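Local atomic coordinates of putative oxidoreductase molybdopterin-binding subunit (Sulfolobus tokodaii, PDB entry 4ZOH), a protein that probably serves as the molybdopterin-binding, catalytic subunit of an oxidoreductase of the xanthine dehydrogenase and aldehyde oxidase family, carrying a pterin cytosine dinucleotide cofactor. Residues A334-G339 with Y411-A416. Numbering follows the deposited sequence.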
# COMPACT_ATOMS: atom_id res chain seq x y z
N ALA A 334 29.91 -14.88 10.67
CA ALA A 334 30.23 -13.65 11.42
C ALA A 334 31.46 -13.86 12.35
O ALA A 334 31.35 -13.81 13.62
CB ALA A 334 29.00 -13.23 12.22
N GLY A 335 32.58 -14.21 11.73
CA GLY A 335 33.84 -14.44 12.46
C GLY A 335 34.15 -15.93 12.76
O GLY A 335 35.32 -16.33 12.86
N ARG A 336 33.12 -16.73 12.97
CA ARG A 336 33.36 -18.16 13.29
C ARG A 336 33.96 -18.98 12.13
O ARG A 336 34.85 -19.81 12.39
CB ARG A 336 32.15 -18.82 13.89
CG ARG A 336 31.87 -18.37 15.30
CD ARG A 336 30.76 -17.35 15.40
NE ARG A 336 29.51 -17.97 15.04
CZ ARG A 336 28.36 -17.32 14.78
NH1 ARG A 336 27.26 -18.03 14.44
NH2 ARG A 336 28.31 -15.99 14.85
N PRO A 337 33.56 -18.69 10.85
CA PRO A 337 34.17 -19.40 9.74
C PRO A 337 35.69 -19.17 9.68
O PRO A 337 36.48 -20.13 9.39
CB PRO A 337 33.52 -18.76 8.51
CG PRO A 337 32.21 -18.33 8.99
CD PRO A 337 32.39 -17.89 10.39
N GLU A 338 36.11 -17.92 9.83
CA GLU A 338 37.54 -17.60 9.77
C GLU A 338 38.34 -18.39 10.83
O GLU A 338 39.32 -19.02 10.52
CB GLU A 338 37.76 -16.11 9.92
CG GLU A 338 37.07 -15.28 8.84
CD GLU A 338 35.65 -14.83 9.24
OE1 GLU A 338 34.77 -15.70 9.50
OE2 GLU A 338 35.39 -13.58 9.26
N GLY A 339 37.87 -18.36 12.06
CA GLY A 339 38.52 -19.05 13.19
C GLY A 339 38.61 -20.59 13.02
O GLY A 339 39.68 -21.14 13.19
N TYR A 411 34.19 -28.91 13.14
CA TYR A 411 33.93 -27.56 13.54
C TYR A 411 33.21 -27.63 14.86
O TYR A 411 32.58 -28.64 15.21
CB TYR A 411 33.09 -26.79 12.45
CG TYR A 411 31.64 -27.16 12.46
CD1 TYR A 411 30.75 -26.51 13.29
CD2 TYR A 411 31.16 -28.29 11.67
CE1 TYR A 411 29.40 -26.91 13.36
CE2 TYR A 411 29.81 -28.66 11.70
CZ TYR A 411 28.94 -27.97 12.52
OH TYR A 411 27.63 -28.34 12.62
N ILE A 412 33.32 -26.53 15.59
CA ILE A 412 32.39 -26.26 16.71
C ILE A 412 32.00 -24.77 16.54
O ILE A 412 32.67 -24.08 15.79
CB ILE A 412 33.03 -26.61 18.06
CG1 ILE A 412 31.97 -26.56 19.15
CG2 ILE A 412 34.33 -25.84 18.31
CD1 ILE A 412 32.08 -27.57 20.27
N GLU A 413 30.91 -24.31 17.18
CA GLU A 413 30.25 -23.13 16.70
C GLU A 413 29.47 -22.56 17.85
O GLU A 413 29.20 -23.30 18.81
CB GLU A 413 29.41 -23.50 15.42
CG GLU A 413 28.07 -22.82 15.11
CD GLU A 413 28.20 -21.36 14.67
OE1 GLU A 413 29.27 -20.71 15.01
OE2 GLU A 413 27.24 -20.85 14.00
N ILE A 414 29.15 -21.25 17.79
CA ILE A 414 28.41 -20.57 18.88
C ILE A 414 27.12 -20.01 18.32
O ILE A 414 27.14 -19.40 17.29
CB ILE A 414 29.28 -19.50 19.62
CG1 ILE A 414 30.16 -18.72 18.62
CG2 ILE A 414 30.18 -20.21 20.66
CD1 ILE A 414 30.90 -17.47 19.18
N THR A 415 26.00 -20.20 19.01
CA THR A 415 24.72 -19.83 18.41
C THR A 415 23.79 -19.44 19.51
O THR A 415 24.10 -19.70 20.68
CB THR A 415 24.05 -21.04 17.67
OG1 THR A 415 23.51 -21.94 18.65
CG2 THR A 415 25.01 -21.75 16.68
N ALA A 416 22.62 -18.86 19.13
CA ALA A 416 21.49 -18.62 20.05
C ALA A 416 21.83 -17.55 21.11
O ALA A 416 21.62 -17.70 22.34
CB ALA A 416 21.00 -19.92 20.68
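Arg336, in the first turn of helix 336-353, and Glu413, just past the end of strand 405-412, form a buried, side-on bidentate salt bridge. NE of Arg336 donates to OE1 of Glu413 at 2.8 Å, on the syn lone pair of that oxygen. NH1 of Arg336 reaches OE2 of Glu413 at 2.9 Å, on the syn side but tilted out of the carboxylate plane. Both bonds are almost straight; the two oxygens lie close to the guanidinium plane, at its NE/NH1 edge, and the two planes are 24° apart. OE1 of Glu413 takes a second hydrogen bond from the Ile414 backbone N (2.8 Å), which arrives from above the carboxylate plane and ties the acid to its own main chain. Over one face of the guanidinium lies the carbonyl oxygen of Ile414; it is 3.2 Å from NH1 of Arg336, but the angle is too poor for a hydrogen bond. NH1 also forms a salt bridge with OE1 of Glu672, so this one nitrogen serves two acids.

Apolar packing supports the aliphatic part of the arginine. CG1 of Ile414 lies 3.6 Å from CD of Arg336, and CD1 of Ile414 follows at 3.8 Å from that same CD. The arginine chain bends at chi2 and chi3, which turns its NE edge to the carboxylate while leaving the methylenes against the isoleucine.

The bridge joins the two molybdopterin cofactor-binding regions of the chain, with the arginine side chain about 6 Å from the pterin cytosine dinucleotide. Glu672 lies in a Gly-Glu-Ala-Gly sequence that in relatives carries the active-site glutamate, so the bridge probably lies beside the molybdenum site. Paired bonds restrict rotation of the guanidinium, whose NH1 then holds Glu672, consistent with Arg336 and Glu413 forming a second shell behind that glutamate.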